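Local coordinates for hypothetical protein Atu0120 (PDB 2I6H) that is of unknown function but belongs to the bacterial DUF924 family and has a largely helical fold without strands, at residues A[54-68]-A[86-99]. Numbering follows the deposited sequence. Where two conformers were deposited one is given.
Sequences DNHFHDRFRDAHFAA and LMLLLDQFPRNCFR
With CG anti to the backbone N in both residues (chi1 -162° for Phe57, -175° for Phe93), the two phenyl rings swing across the crossing of two helices and form a T-shaped pair, the core of an aromatic cluster in this all-helical protein. Phe93 turns its edge to Phe57, setting CD1 over the centre of that ring, 3.8 Å from Phe57 CE1. Phe57 is a knob among Leu88, Phe93, Asn96 and Cys97; a flat, wide ring suits a hole floored partly by backbone. One face of Phe93 takes a CH-pi contact from His65 CB, 4.0 Å from the ring centroid, while SG of Cys97, one turn on in the same helix, lies toward the rim of the opposite face. Phe98 adds its edge to the His65 ring. Farther along, slim Ala64 and Ala68 let branched Leu89 sink between the helix turns, Leu89 CD2 reaching 3.8 Å from Ala64 CB. Helix 29-41 covers Phe57 and Phe61 through Phe37. At the other end the buried carboxylate of Asp54 forms a salt bridge with oppositely charged Arg99, which approaches side-on, NE 2.8 Å from Asp54 OD2 and NH2 3.1 Å from Asp54 OD1. Asn96 ND2 donates a second, nearly straight bond (166°) to Asp54 OD1, at 3.0 Å.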
loop_
_atom_site.group_PDB
_atom_site.type_symbol
_atom_site.label_atom_id
_atom_site.label_comp_id
_atom_site.label_asym_id
_atom_site.label_seq_id
_atom_site.Cartn_x
_atom_site.Cartn_y
_atom_site.Cartn_z
ATOM N N ASP A 54 9.967 15.688 5.996
ATOM C CA ASP A 54 10.299 15.488 7.413
ATOM C C ASP A 54 10.629 16.846 8.047
ATOM O O ASP A 54 10.150 17.195 9.146
ATOM C CB ASP A 54 11.515 14.559 7.549
ATOM C CG ASP A 54 11.239 13.131 7.060
ATOM O OD1 ASP A 54 10.069 12.733 6.894
ATOM O OD2 ASP A 54 12.216 12.383 6.852
ATOM N N ASN A 55 11.460 17.609 7.340
ATOM C CA ASN A 55 11.882 18.961 7.768
ATOM C C ASN A 55 10.675 19.862 7.974
ATOM O O ASN A 55 10.557 20.604 8.970
ATOM C CB ASN A 55 12.749 19.613 6.679
ATOM C CG ASN A 55 14.233 19.441 6.914
ATOM O OD1 ASN A 55 14.696 18.361 7.224
ATOM N ND2 ASN A 55 14.992 20.515 6.714
ATOM N N HIS A 56 9.792 19.835 6.990
ATOM C CA HIS A 56 8.643 20.673 6.998
ATOM C C HIS A 56 7.711 20.351 8.202
ATOM O O HIS A 56 7.232 21.255 8.910
ATOM C CB HIS A 56 7.946 20.478 5.633
ATOM C CG HIS A 56 6.779 21.377 5.400
ATOM N ND1 HIS A 56 5.923 21.207 4.333
ATOM C CD2 HIS A 56 6.329 22.464 6.083
ATOM C CE1 HIS A 56 4.996 22.152 4.365
ATOM N NE2 HIS A 56 5.212 22.919 5.423
ATOM N N PHE A 57 7.445 19.066 8.398
ATOM C CA PHE A 57 6.573 18.581 9.481
ATOM C C PHE A 57 7.203 19.033 10.810
ATOM O O PHE A 57 6.533 19.556 11.694
ATOM C CB PHE A 57 6.519 17.059 9.354
ATOM C CG PHE A 57 5.383 16.388 10.079
ATOM C CD1 PHE A 57 4.405 17.115 10.777
ATOM C CD2 PHE A 57 5.302 14.982 10.049
ATOM C CE1 PHE A 57 3.360 16.450 11.461
ATOM C CE2 PHE A 57 4.273 14.326 10.711
ATOM C CZ PHE A 57 3.303 15.065 11.425
ATOM N N HIS A 58 8.508 18.869 10.928
ATOM C CA HIS A 58 9.199 19.277 12.162
ATOM C C HIS A 58 9.132 20.806 12.411
ATOM O O HIS A 58 8.849 21.251 13.546
ATOM C CB HIS A 58 10.656 18.813 12.106
ATOM C CG HIS A 58 11.415 19.075 13.365
ATOM N ND1 HIS A 58 11.996 20.295 13.637
ATOM C CD2 HIS A 58 11.663 18.281 14.442
ATOM C CE1 HIS A 58 12.597 20.234 14.818
ATOM N NE2 HIS A 58 12.402 19.025 15.327
ATOM N N ASP A 59 9.391 21.598 11.359
ATOM C CA ASP A 59 9.306 23.054 11.462
ATOM C C ASP A 59 7.936 23.510 11.973
ATOM O O ASP A 59 7.855 24.392 12.848
ATOM C CB ASP A 59 9.641 23.715 10.117
ATOM C CG ASP A 59 9.611 25.247 10.173
ATOM O OD1 ASP A 59 10.134 25.849 11.133
ATOM O OD2 ASP A 59 9.087 25.864 9.217
ATOM N N ARG A 60 6.872 22.924 11.444
ATOM C CA ARG A 60 5.495 23.287 11.835
ATOM C C ARG A 60 5.140 22.815 13.267
ATOM O O ARG A 60 4.613 23.605 14.065
ATOM C CB ARG A 60 4.473 22.698 10.842
ATOM C CG ARG A 60 4.486 23.332 9.423
ATOM C CD ARG A 60 3.926 24.746 9.323
ATOM N NE ARG A 60 2.663 24.995 10.014
ATOM C CZ ARG A 60 1.432 24.876 9.508
ATOM N NH1 ARG A 60 1.219 24.471 8.258
ATOM N NH2 ARG A 60 0.384 25.184 10.277
ATOM N N PHE A 61 5.389 21.539 13.551
ATOM C CA PHE A 61 4.669 20.852 14.629
ATOM C C PHE A 61 5.510 20.193 15.715
ATOM O O PHE A 61 4.971 19.444 16.533
ATOM C CB PHE A 61 3.583 19.916 14.048
ATOM C CG PHE A 61 2.581 20.635 13.181
ATOM C CD1 PHE A 61 1.911 21.779 13.666
ATOM C CD2 PHE A 61 2.315 20.187 11.880
ATOM C CE1 PHE A 61 0.990 22.495 12.857
ATOM C CE2 PHE A 61 1.400 20.855 11.061
ATOM C CZ PHE A 61 0.726 22.025 11.549
ATOM N N ARG A 62 6.827 20.477 15.743
ATOM C CA ARG A 62 7.636 19.955 16.862
ATOM C C ARG A 62 7.022 20.342 18.214
ATOM O O ARG A 62 6.864 19.490 19.079
ATOM C CB ARG A 62 9.109 20.403 16.792
ATOM C CG ARG A 62 9.931 19.905 17.974
ATOM C CD ARG A 62 10.014 20.987 19.058
ATOM N NE ARG A 62 10.800 20.515 20.211
ATOM C CZ ARG A 62 10.513 20.769 21.485
ATOM N NH1 ARG A 62 11.281 20.239 22.440
ATOM N NH2 ARG A 62 9.481 21.558 21.824
ATOM N N ASP A 63 6.677 21.621 18.402
ATOM C CA ASP A 63 6.131 22.060 19.708
ATOM C C ASP A 63 4.837 21.329 20.053
ATOM O O ASP A 63 4.630 20.934 21.206
ATOM C CB ASP A 63 5.927 23.585 19.746
ATOM C CG ASP A 63 7.231 24.335 19.860
ATOM O OD1 ASP A 63 8.287 23.699 20.163
ATOM O OD2 ASP A 63 7.217 25.563 19.621
ATOM N N ALA A 64 3.980 21.169 19.038
ATOM C CA ALA A 64 2.723 20.450 19.197
ATOM C C ALA A 64 2.978 19.006 19.639
ATOM O O ALA A 64 2.261 18.497 20.537
ATOM C CB ALA A 64 1.917 20.499 17.917
ATOM N N HIS A 65 3.991 18.354 19.033
ATOM C CA HIS A 65 4.320 16.977 19.424
ATOM C C HIS A 65 4.580 16.921 20.926
ATOM O O HIS A 65 4.037 16.034 21.639
ATOM C CB HIS A 65 5.565 16.420 18.718
ATOM C CG HIS A 65 5.941 15.054 19.225
ATOM N ND1 HIS A 65 6.954 14.835 20.147
ATOM C CD2 HIS A 65 5.379 13.847 18.989
ATOM C CE1 HIS A 65 7.024 13.530 20.404
ATOM N NE2 HIS A 65 6.071 12.915 19.720
ATOM N N PHE A 66 5.446 17.827 21.381
ATOM C CA PHE A 66 5.831 17.824 22.788
ATOM C C PHE A 66 4.674 18.134 23.743
ATOM O O PHE A 66 4.558 17.500 24.801
ATOM C CB PHE A 66 7.101 18.637 23.020
ATOM C CG PHE A 66 8.341 17.877 22.598
ATOM C CD1 PHE A 66 8.986 17.003 23.506
ATOM C CD2 PHE A 66 8.814 17.980 21.303
ATOM C CE1 PHE A 66 10.116 16.238 23.105
ATOM C CE2 PHE A 66 9.947 17.251 20.909
ATOM C CZ PHE A 66 10.581 16.379 21.784
ATOM N N ALA A 67 3.801 19.042 23.333
ATOM C CA ALA A 67 2.597 19.375 24.124
ATOM C C ALA A 67 1.723 18.122 24.263
ATOM O O ALA A 67 1.243 17.794 25.351
ATOM C CB ALA A 67 1.793 20.519 23.471
ATOM N N ALA A 68 1.490 17.442 23.153
ATOM C CA ALA A 68 0.697 16.188 23.185
ATOM C C ALA A 68 1.349 15.165 24.131
ATOM O O ALA A 68 0.662 14.532 24.933
ATOM C CB ALA A 68 0.573 15.610 21.789
ATOM N N LEU A 86 -4.001 14.135 17.050
ATOM C CA LEU A 86 -3.231 13.387 18.066
ATOM C C LEU A 86 -2.470 12.193 17.448
ATOM O O LEU A 86 -1.295 11.975 17.779
ATOM C CB LEU A 86 -4.123 12.902 19.201
ATOM C CG LEU A 86 -4.670 13.989 20.140
ATOM C CD1 LEU A 86 -5.583 13.325 21.177
ATOM C CD2 LEU A 86 -3.493 14.776 20.837
HETATM N N MSE A 87 -3.131 11.438 16.572
HETATM C CA MSE A 87 -2.503 10.280 15.929
HETATM C C MSE A 87 -1.286 10.762 15.119
HETATM O O MSE A 87 -0.193 10.164 15.169
HETATM C CB MSE A 87 -3.465 9.598 14.940
HETATM C CG MSE A 87 -4.750 9.120 15.483
HETATM SE SE MSE A 87 -4.456 7.733 16.896
HETATM C CE MSE A 87 -4.677 8.874 18.421
ATOM N N LEU A 88 -1.477 11.858 14.394
ATOM C CA LEU A 88 -0.439 12.400 13.507
ATOM C C LEU A 88 0.735 12.890 14.332
ATOM O O LEU A 88 1.909 12.669 13.973
ATOM C CB LEU A 88 -1.021 13.513 12.653
ATOM C CG LEU A 88 -2.106 13.018 11.703
ATOM C CD1 LEU A 88 -2.622 14.246 10.924
ATOM C CD2 LEU A 88 -1.619 11.914 10.756
ATOM N N LEU A 89 0.452 13.507 15.474
ATOM C CA LEU A 89 1.553 13.952 16.353
ATOM C C LEU A 89 2.298 12.825 17.095
ATOM O O LEU A 89 3.523 12.928 17.334
ATOM C CB LEU A 89 0.991 14.895 17.397
ATOM C CG LEU A 89 0.508 16.246 16.845
ATOM C CD1 LEU A 89 -0.116 17.009 17.994
ATOM C CD2 LEU A 89 1.728 17.050 16.228
ATOM N N LEU A 90 1.566 11.772 17.488
ATOM C CA LEU A 90 2.132 10.779 18.423
ATOM C C LEU A 90 2.560 9.464 17.775
ATOM O O LEU A 90 3.394 8.737 18.342
ATOM C CB LEU A 90 1.192 10.509 19.596
ATOM C CG LEU A 90 0.932 11.744 20.475
ATOM C CD1 LEU A 90 -0.169 11.437 21.440
ATOM C CD2 LEU A 90 2.243 12.188 21.215
ATOM N N ASP A 91 2.035 9.198 16.578
ATOM C CA ASP A 91 2.379 8.016 15.806
ATOM C C ASP A 91 3.165 8.348 14.530
ATOM O O ASP A 91 4.139 7.655 14.208
ATOM C CB ASP A 91 1.093 7.221 15.452
ATOM C CG ASP A 91 1.407 5.936 14.655
ATOM O OD1 ASP A 91 1.860 4.928 15.267
ATOM O OD2 ASP A 91 1.227 5.974 13.414
ATOM N N GLN A 92 2.731 9.374 13.796
ATOM C CA GLN A 92 3.417 9.718 12.542
ATOM C C GLN A 92 4.649 10.610 12.709
ATOM O O GLN A 92 5.756 10.264 12.236
ATOM C CB GLN A 92 2.436 10.350 11.553
ATOM C CG GLN A 92 1.372 9.376 11.092
ATOM C CD GLN A 92 1.975 8.272 10.274
ATOM O OE1 GLN A 92 2.418 8.503 9.157
ATOM N NE2 GLN A 92 2.025 7.043 10.848
ATOM N N PHE A 93 4.454 11.731 13.392
ATOM C CA PHE A 93 5.552 12.704 13.631
ATOM C C PHE A 93 6.899 12.054 14.052
ATOM O O PHE A 93 7.945 12.357 13.451
ATOM C CB PHE A 93 5.103 13.784 14.639
ATOM C CG PHE A 93 6.122 14.876 14.840
ATOM C CD1 PHE A 93 6.005 16.103 14.120
ATOM C CD2 PHE A 93 7.208 14.702 15.721
ATOM C CE1 PHE A 93 6.958 17.137 14.295
ATOM C CE2 PHE A 93 8.159 15.730 15.906
ATOM C CZ PHE A 93 8.041 16.963 15.184
ATOM N N PRO A 94 6.898 11.148 15.057
ATOM C CA PRO A 94 8.170 10.539 15.495
ATOM C C PRO A 94 8.850 9.737 14.391
ATOM O O PRO A 94 10.083 9.732 14.298
ATOM C CB PRO A 94 7.739 9.568 16.622
ATOM C CG PRO A 94 6.429 10.066 17.093
ATOM C CD PRO A 94 5.761 10.640 15.849
ATOM N N ARG A 95 8.044 9.102 13.533
ATOM C CA ARG A 95 8.585 8.312 12.423
ATOM C C ARG A 95 9.155 9.166 11.274
ATOM O O ARG A 95 10.054 8.716 10.541
ATOM C CB ARG A 95 7.526 7.317 11.931
ATOM C CG ARG A 95 7.214 6.245 12.980
ATOM C CD ARG A 95 6.021 5.327 12.629
ATOM N NE ARG A 95 6.153 4.178 13.524
ATOM C CZ ARG A 95 5.908 4.199 14.849
ATOM N NH1 ARG A 95 6.172 3.112 15.570
ATOM N NH2 ARG A 95 5.387 5.277 15.466
ATOM N N ASN A 96 8.634 10.374 11.120
ATOM C CA ASN A 96 9.221 11.325 10.173
ATOM C C ASN A 96 10.416 12.066 10.753
ATOM O O ASN A 96 11.389 12.338 10.026
ATOM C CB ASN A 96 8.200 12.384 9.744
ATOM C CG ASN A 96 7.086 11.812 8.894
ATOM O OD1 ASN A 96 5.997 11.476 9.416
ATOM N ND2 ASN A 96 7.370 11.638 7.577
ATOM N N CYS A 97 10.337 12.431 12.028
ATOM C CA CYS A 97 11.228 13.470 12.563
ATOM C C CYS A 97 12.285 13.002 13.541
ATOM O O CYS A 97 13.182 13.800 13.884
ATOM C CB CYS A 97 10.410 14.619 13.188
ATOM S SG CYS A 97 9.249 15.357 11.957
ATOM N N PHE A 98 12.171 11.758 14.024
ATOM C CA PHE A 98 13.161 11.246 14.997
ATOM C C PHE A 98 13.865 9.974 14.481
ATOM O O PHE A 98 14.315 9.141 15.274
ATOM C CB PHE A 98 12.525 10.934 16.363
ATOM C CG PHE A 98 11.790 12.067 17.001
ATOM C CD1 PHE A 98 12.289 13.391 16.994
ATOM C CD2 PHE A 98 10.599 11.801 17.671
ATOM C CE1 PHE A 98 11.580 14.436 17.648
ATOM C CE2 PHE A 98 9.893 12.816 18.343
ATOM C CZ PHE A 98 10.378 14.125 18.358
ATOM N N ARG A 99 13.985 9.865 13.156
ATOM C CA ARG A 99 14.464 8.648 12.487
ATOM C C ARG A 99 15.789 8.157 13.066
ATOM O O ARG A 99 16.627 8.968 13.421
ATOM C CB ARG A 99 14.651 8.900 10.989
ATOM C CG ARG A 99 13.364 9.094 10.224
ATOM C CD ARG A 99 13.657 9.410 8.748
ATOM N NE ARG A 99 12.457 9.869 8.046
ATOM C CZ ARG A 99 11.501 9.079 7.551
ATOM N NH1 ARG A 99 11.543 7.749 7.690
ATOM N NH2 ARG A 99 10.452 9.633 6.931
#